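Myo-inositol 2-dehydrogenase (Lactobacillus plantarum WCFS1, PDB 3CEA) probably catalyses the NAD-dependent oxidation of myo-inositol at its 2-hydroxyl, the cofactor being held by a Rossmann-fold domain. Local coordinates at residues A[189-194]-A[327-332]; A[154-159]-A[196-201]. All coordinates share one frame; numbering follows the deposited sequence.

Contact 1: A[189-194]-A[327-332]; sequences HDIDLI and KIAKAC. With NAD (nicotinamide-adenine-dinucleotide), chain E.
Ile328 O takes the backbone N-H of Cys332 at 3.1 Å from Cys332 N, and that of Ala331 through a weaker bond. This oxygen lies in helix 319-338, beside helix 182-198. Both helices pack on the mixed sheet of the GFO/IDH/MocA C-terminal domain. Ile191 joins them. Its CG1 branch lies anti to its own carbonyl carbon (chi1 -70°), and the extended chi2 carries CD1 out to helix 319-338. There CD1 meets the backbone, 3.6 Å from Ala329 N, and touches the methyl, 3.8 Å from Ala329 CB. The other branch of Ile191 turns to Ile328: its CG2 lies 3.7 Å from Ile328 CD1. The two isoleucines slide past each other in opposite directions. Leu240 of strand 237-243 closes on Ile191 from the sheet, and Cys332 reaches Ala228 and Leu230 of strand 225-232. The cofactor lies near His189. His189, two residues before Ile191, is part of the NAD pocket. The carboxamide oxygen NAD O7N approaches its ring obliquely, 3.3 Å from His189 CE1. NAD N7N lies at the ring edge, in its plane. An alanine here would remove the imidazole and would probably leave the nicotinamide carboxamide freer to turn. Asp190 forms a salt bridge with Arg132, and Asp192 one with Arg133. Inside the helix, Ile194 N donates to Asp190 O at 2.8 Å.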
loop_
_atom_site.group_PDB
_atom_site.type_symbol
_atom_site.label_atom_id
_atom_site.label_comp_id
_atom_site.label_asym_id
_atom_site.label_seq_id
_atom_site.Cartn_x
_atom_site.Cartn_y
_atom_site.Cartn_z
ATOM N N HIS A 189 -20.976 16.716 3.189
ATOM C CA HIS A 189 -19.743 16.718 3.967
ATOM C C HIS A 189 -18.559 17.187 3.136
ATOM O O HIS A 189 -17.778 18.028 3.584
ATOM C CB HIS A 189 -19.460 15.322 4.512
ATOM C CG HIS A 189 -20.426 14.872 5.560
ATOM N ND1 HIS A 189 -20.303 15.228 6.886
ATOM C CD2 HIS A 189 -21.523 14.083 5.481
ATOM C CE1 HIS A 189 -21.286 14.682 7.578
ATOM N NE2 HIS A 189 -22.039 13.981 6.750
ATOM N N ASP A 190 -18.441 16.636 1.929
ATOM C CA ASP A 190 -17.369 16.988 0.997
ATOM C C ASP A 190 -17.497 18.428 0.508
ATOM O O ASP A 190 -16.490 19.115 0.315
ATOM C CB ASP A 190 -17.351 16.029 -0.194
ATOM C CG ASP A 190 -17.182 14.574 0.221
ATOM O OD1 ASP A 190 -16.263 14.283 1.024
ATOM O OD2 ASP A 190 -17.963 13.720 -0.270
ATOM N N ILE A 191 -18.738 18.876 0.312
ATOM C CA ILE A 191 -19.019 20.264 -0.062
ATOM C C ILE A 191 -18.416 21.220 0.963
ATOM O O ILE A 191 -17.684 22.147 0.599
ATOM C CB ILE A 191 -20.539 20.522 -0.238
ATOM C CG1 ILE A 191 -21.051 19.805 -1.490
ATOM C CG2 ILE A 191 -20.832 22.026 -0.322
ATOM C CD1 ILE A 191 -22.557 19.737 -1.617
ATOM N N ASP A 192 -18.708 20.971 2.240
ATOM C CA ASP A 192 -18.146 21.749 3.343
ATOM C C ASP A 192 -16.617 21.703 3.339
ATOM O O ASP A 192 -15.958 22.726 3.543
ATOM C CB ASP A 192 -18.684 21.247 4.685
ATOM C CG ASP A 192 -18.077 21.982 5.872
ATOM O OD1 ASP A 192 -18.410 23.172 6.070
ATOM O OD2 ASP A 192 -17.269 21.367 6.608
ATOM N N LEU A 193 -16.065 20.514 3.100
ATOM C CA LEU A 193 -14.615 20.311 3.065
ATOM C C LEU A 193 -13.968 21.104 1.939
ATOM O O LEU A 193 -12.912 21.706 2.123
ATOM C CB LEU A 193 -14.276 18.824 2.924
ATOM C CG LEU A 193 -14.581 17.890 4.101
ATOM C CD1 LEU A 193 -14.502 16.438 3.654
ATOM C CD2 LEU A 193 -13.658 18.147 5.295
ATOM N N ILE A 194 -14.617 21.111 0.778
ATOM C CA ILE A 194 -14.128 21.848 -0.381
ATOM C C ILE A 194 -14.145 23.355 -0.107
ATOM O O ILE A 194 -13.170 24.050 -0.400
ATOM C CB ILE A 194 -14.911 21.454 -1.665
ATOM C CG1 ILE A 194 -14.479 20.053 -2.111
ATOM C CG2 ILE A 194 -14.679 22.447 -2.797
ATOM C CD1 ILE A 194 -15.505 19.311 -2.930
ATOM N N LYS A 327 -27.429 24.372 0.191
ATOM C CA LYS A 327 -27.825 24.986 -1.077
ATOM C C LYS A 327 -27.094 24.367 -2.266
ATOM O O LYS A 327 -27.711 24.074 -3.294
ATOM C CB LYS A 327 -27.600 26.501 -1.050
ATOM C CG LYS A 327 -28.626 27.272 -0.239
ATOM C CD LYS A 327 -28.497 28.771 -0.455
ATOM C CE LYS A 327 -29.614 29.519 0.250
ATOM N NZ LYS A 327 -29.648 30.957 -0.127
ATOM N N ILE A 328 -25.784 24.175 -2.113
ATOM C CA ILE A 328 -24.945 23.551 -3.141
ATOM C C ILE A 328 -25.365 22.094 -3.379
ATOM O O ILE A 328 -25.418 21.636 -4.522
ATOM C CB ILE A 328 -23.437 23.636 -2.779
ATOM C CG1 ILE A 328 -23.005 25.100 -2.623
ATOM C CG2 ILE A 328 -22.580 22.951 -3.845
ATOM C CD1 ILE A 328 -21.848 25.316 -1.656
ATOM N N ALA A 329 -25.675 21.386 -2.295
ATOM C CA ALA A 329 -26.157 20.011 -2.369
ATOM C C ALA A 329 -27.464 19.916 -3.153
ATOM O O ALA A 329 -27.589 19.097 -4.065
ATOM C CB ALA A 329 -26.328 19.438 -0.972
ATOM N N LYS A 330 -28.427 20.767 -2.802
ATOM C CA LYS A 330 -29.729 20.785 -3.466
ATOM C C LYS A 330 -29.625 21.230 -4.928
ATOM O O LYS A 330 -30.474 20.875 -5.751
ATOM C CB LYS A 330 -30.727 21.659 -2.696
ATOM C CG LYS A 330 -31.237 21.030 -1.402
ATOM C CD LYS A 330 -32.442 21.777 -0.852
ATOM N N ALA A 331 -28.578 21.994 -5.240
ATOM C CA ALA A 331 -28.299 22.411 -6.612
ATOM C C ALA A 331 -27.803 21.242 -7.463
ATOM O O ALA A 331 -28.093 21.174 -8.655
ATOM C CB ALA A 331 -27.292 23.554 -6.630
ATOM N N CYS A 332 -27.058 20.327 -6.846
ATOM C CA CYS A 332 -26.570 19.132 -7.529
ATOM C C CYS A 332 -27.720 18.172 -7.810
ATOM O O CYS A 332 -27.775 17.555 -8.876
ATOM C CB CYS A 332 -25.496 18.430 -6.700
ATOM S SG CYS A 332 -24.002 19.402 -6.404
HETATM P PA NAD E . -32.200 7.061 12.483
HETATM O O1A NAD E . -31.313 5.880 12.586
HETATM O O2A NAD E . -33.403 6.776 11.669
HETATM O O5B NAD E . -32.589 7.557 13.964
HETATM C C5B NAD E . -33.595 8.530 14.163
HETATM C C4B NAD E . -34.003 8.557 15.634
HETATM O O4B NAD E . -34.781 9.709 15.915
HETATM C C3B NAD E . -34.842 7.350 16.019
HETATM O O3B NAD E . -34.324 6.837 17.222
HETATM C C2B NAD E . -36.240 7.896 16.233
HETATM O O2B NAD E . -36.920 7.244 17.283
HETATM C C1B NAD E . -35.993 9.360 16.559
HETATM N N9A NAD E . -37.097 10.217 16.089
HETATM C C8A NAD E . -37.628 10.266 14.823
HETATM N N7A NAD E . -38.620 11.185 14.801
HETATM C C5A NAD E . -38.734 11.720 16.037
HETATM C C6A NAD E . -39.584 12.689 16.560
HETATM N N6A NAD E . -40.315 13.432 15.736
HETATM N N1A NAD E . -39.467 13.045 17.892
HETATM C C2A NAD E . -38.515 12.442 18.698
HETATM N N3A NAD E . -37.674 11.478 18.170
HETATM C C4A NAD E . -37.782 11.122 16.861
HETATM O O3 NAD E . -31.401 8.309 11.852
HETATM P PN NAD E . -29.820 8.516 12.088
HETATM O O1N NAD E . -29.489 8.196 13.498
HETATM O O2N NAD E . -29.121 7.838 10.977
HETATM O O5D NAD E . -29.591 10.089 11.855
HETATM C C5D NAD E . -30.380 11.088 12.458
HETATM C C4D NAD E . -29.848 12.442 12.000
HETATM O O4D NAD E . -28.431 12.446 12.034
HETATM C C3D NAD E . -30.274 12.769 10.577
HETATM O O3D NAD E . -30.812 14.070 10.547
HETATM C C2D NAD E . -28.996 12.695 9.765
HETATM O O2D NAD E . -28.936 13.696 8.779
HETATM C C1D NAD E . -27.890 12.871 10.797
HETATM N N1N NAD E . -26.683 12.095 10.446
HETATM C C2N NAD E . -25.468 12.733 10.427
HETATM C C3N NAD E . -24.305 12.031 10.097
HETATM C C7N NAD E . -22.952 12.669 10.240
HETATM O O7N NAD E . -21.877 12.127 9.509
HETATM N N7N NAD E . -22.791 13.724 11.046
HETATM C C4N NAD E . -24.387 10.676 9.785
HETATM C C5N NAD E . -25.624 10.036 9.806
HETATM C C6N NAD E . -26.769 10.759 10.139
#

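Contact 2: A[154-159]-A[196-201]; sequences IYMRGY and WFTGQD
The Phe197 ring is met obliquely by the terminal methyl of Met156, a selenomethionine, whose CE lies 4.0 Å from Phe197 CG. This is a Met-aromatic contact, with Met156 SE 5.5 Å from the centroid of the Phe197 ring and 49° off its normal. It packs the last turn of helix 182-198 on strand 153-163 in the mixed sheet of the GFO/IDH/MocA C-terminal domain. Two further flat groups lie along the strand. Over one face of the Tyr159 ring sits Arg157 NH1, 3.3 Å above the plane and offset toward the rim, while Tyr159 CE1 lies at the edge of the guanidinium, in its plane. Arg157 also forms salt bridges with Glu253 and Glu255, and Tyr159 OH bonds to Arg157 and Glu255 of the second subunit. That side of the strand therefore belongs to the subunit interface.

Met156 crosses Phe197 at about a right angle. The bend at chi3 (62°) brings CE to the aromatic residue, and SE rests 3.8 Å from Phe197 CB. The same SE lies 3.9 Å from Thr198 CG2, so the selenium spans two adjacent residues of the helix end. Ile154 and Tyr155 both face Met257, a classic beta bulge just before Met156. Gly199 leaves the helix with positive phi. Thr198 OG1 bonds to Ile194 O in the preceding turn. It also closes an ST turn, accepting from Gln200 N at 3.1 Å with an N-H...O angle of 159°.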
loop_
_atom_site.group_PDB
_atom_site.type_symbol
_atom_site.label_atom_id
_atom_site.label_comp_id
_atom_site.label_asym_id
_atom_site.label_seq_id
_atom_site.Cartn_x
_atom_site.Cartn_y
_atom_site.Cartn_z
ATOM N N ILE A 154 -5.954 22.809 -7.563
ATOM C CA ILE A 154 -6.556 22.855 -8.897
ATOM C C ILE A 154 -7.809 21.980 -9.007
ATOM O O ILE A 154 -8.702 22.265 -9.807
ATOM C CB ILE A 154 -5.529 22.531 -10.036
ATOM C CG1 ILE A 154 -4.997 21.099 -9.927
ATOM C CG2 ILE A 154 -4.384 23.556 -10.043
ATOM C CD1 ILE A 154 -3.985 20.720 -10.997
ATOM N N TYR A 155 -7.876 20.930 -8.191
ATOM C CA TYR A 155 -8.962 19.953 -8.268
ATOM C C TYR A 155 -9.137 19.180 -6.969
ATOM O O TYR A 155 -8.161 18.859 -6.289
ATOM C CB TYR A 155 -8.726 18.977 -9.430
ATOM C CG TYR A 155 -9.717 17.837 -9.502
ATOM C CD1 TYR A 155 -10.954 18.002 -10.125
ATOM C CD2 TYR A 155 -9.416 16.591 -8.951
ATOM C CE1 TYR A 155 -11.870 16.959 -10.195
ATOM C CE2 TYR A 155 -10.326 15.539 -9.011
ATOM C CZ TYR A 155 -11.551 15.732 -9.637
ATOM O OH TYR A 155 -12.454 14.698 -9.716
HETATM N N MSE A 156 -10.390 18.874 -6.641
HETATM C CA MSE A 156 -10.711 18.102 -5.447
HETATM C C MSE A 156 -11.759 17.042 -5.746
HETATM O O MSE A 156 -12.672 17.261 -6.541
HETATM C CB MSE A 156 -11.181 19.013 -4.311
HETATM C CG MSE A 156 -10.111 19.989 -3.820
HETATM SE SE MSE A 156 -10.632 20.973 -2.239
HETATM C CE MSE A 156 -10.858 19.479 -0.986
ATOM N N ARG A 157 -11.618 15.892 -5.101
ATOM C CA ARG A 157 -12.523 14.775 -5.328
ATOM C C ARG A 157 -12.960 14.185 -3.997
ATOM O O ARG A 157 -12.132 13.771 -3.187
ATOM C CB ARG A 157 -11.843 13.722 -6.202
ATOM C CG ARG A 157 -12.741 12.578 -6.636
ATOM C CD ARG A 157 -12.037 11.675 -7.645
ATOM N NE ARG A 157 -10.691 11.276 -7.221
ATOM C CZ ARG A 157 -10.424 10.284 -6.371
ATOM N NH1 ARG A 157 -11.410 9.569 -5.830
ATOM N NH2 ARG A 157 -9.161 10.007 -6.057
ATOM N N GLY A 158 -14.271 14.168 -3.777
ATOM C CA GLY A 158 -14.845 13.625 -2.557
ATOM C C GLY A 158 -15.690 12.404 -2.843
ATOM O O GLY A 158 -16.586 12.445 -3.687
ATOM N N TYR A 159 -15.382 11.314 -2.143
ATOM C CA TYR A 159 -16.155 10.079 -2.195
ATOM C C TYR A 159 -16.795 9.833 -0.836
ATOM O O TYR A 159 -16.136 9.959 0.201
ATOM C CB TYR A 159 -15.247 8.892 -2.524
ATOM C CG TYR A 159 -14.943 8.654 -3.991
ATOM C CD1 TYR A 159 -14.992 9.689 -4.924
ATOM C CD2 TYR A 159 -14.563 7.389 -4.434
ATOM C CE1 TYR A 159 -14.696 9.464 -6.262
ATOM C CE2 TYR A 159 -14.258 7.154 -5.767
ATOM C CZ TYR A 159 -14.328 8.194 -6.677
ATOM O OH TYR A 159 -14.030 7.964 -8.002
ATOM N N TRP A 196 -14.042 24.691 2.854
ATOM C CA TRP A 196 -13.021 24.844 3.882
ATOM C C TRP A 196 -11.612 24.927 3.289
ATOM O O TRP A 196 -10.848 25.835 3.623
ATOM C CB TRP A 196 -13.131 23.692 4.889
ATOM C CG TRP A 196 -12.233 23.795 6.092
ATOM C CD1 TRP A 196 -11.857 24.934 6.751
ATOM C CD2 TRP A 196 -11.628 22.706 6.801
ATOM N NE1 TRP A 196 -11.044 24.622 7.812
ATOM C CE2 TRP A 196 -10.886 23.261 7.867
ATOM C CE3 TRP A 196 -11.636 21.313 6.635
ATOM C CZ2 TRP A 196 -10.160 22.472 8.766
ATOM C CZ3 TRP A 196 -10.913 20.529 7.529
ATOM C CH2 TRP A 196 -10.185 21.113 8.580
ATOM N N PHE A 197 -11.283 23.991 2.398
ATOM C CA PHE A 197 -9.940 23.891 1.826
ATOM C C PHE A 197 -9.595 25.021 0.855
ATOM O O PHE A 197 -8.452 25.491 0.827
ATOM C CB PHE A 197 -9.746 22.531 1.141
ATOM C CG PHE A 197 -9.228 21.449 2.055
ATOM C CD1 PHE A 197 -10.072 20.803 2.951
ATOM C CD2 PHE A 197 -7.892 21.065 2.008
ATOM C CE1 PHE A 197 -9.591 19.797 3.791
ATOM C CE2 PHE A 197 -7.405 20.058 2.843
ATOM C CZ PHE A 197 -8.255 19.427 3.737
ATOM N N THR A 198 -10.584 25.457 0.076
ATOM C CA THR A 198 -10.372 26.438 -0.993
ATOM C C THR A 198 -10.655 27.881 -0.578
ATOM O O THR A 198 -10.010 28.809 -1.068
ATOM C CB THR A 198 -11.252 26.130 -2.222
ATOM O OG1 THR A 198 -12.632 26.132 -1.835
ATOM C CG2 THR A 198 -10.889 24.782 -2.828
ATOM N N GLY A 199 -11.628 28.069 0.308
ATOM C CA GLY A 199 -12.109 29.405 0.649
ATOM C C GLY A 199 -12.996 29.959 -0.452
ATOM O O GLY A 199 -13.448 31.100 -0.383
ATOM N N GLN A 200 -13.248 29.133 -1.465
ATOM C CA GLN A 200 -14.070 29.496 -2.615
ATOM C C GLN A 200 -15.470 28.878 -2.512
ATOM O O GLN A 200 -15.700 27.958 -1.720
ATOM C CB GLN A 200 -13.393 29.033 -3.913
ATOM C CG GLN A 200 -12.002 29.621 -4.158
ATOM C CD GLN A 200 -11.260 28.979 -5.332
ATOM O OE1 GLN A 200 -11.866 28.506 -6.301
ATOM N NE2 GLN A 200 -9.931 28.986 -5.258
ATOM N N ASP A 201 -16.395 29.399 -3.315
ATOM C CA ASP A 201 -17.743 28.849 -3.433
ATOM C C ASP A 201 -17.974 28.316 -4.850
ATOM O O ASP A 201 -17.412 28.850 -5.805
ATOM C CB ASP A 201 -18.792 29.921 -3.113
ATOM C CG ASP A 201 -18.920 30.205 -1.619
ATOM O OD1 ASP A 201 -18.528 29.348 -0.794
ATOM O OD2 ASP A 201 -19.430 31.294 -1.270
#

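How the contacts relate
Both contacts use helix 182-198, and their centres lie 10 Å apart. Contact 1 takes the middle of the helix and joins it to helix 319-338. Contact 2 takes its last turn and joins it to strand 153-163. The two meet directly: Ile194 CG1 lies 3.8 Å from Met156 CE, and Asp190 OD2 lies 3.7 Å from Gly158 C. Asp190 OD2 also packs 4.0 Å from Tyr159 N. NAD is reached through contact 1 alone, by His189. Thus one helix runs from the nicotinamide pocket to a strand whose Arg157 and Tyr159 meet the second subunit.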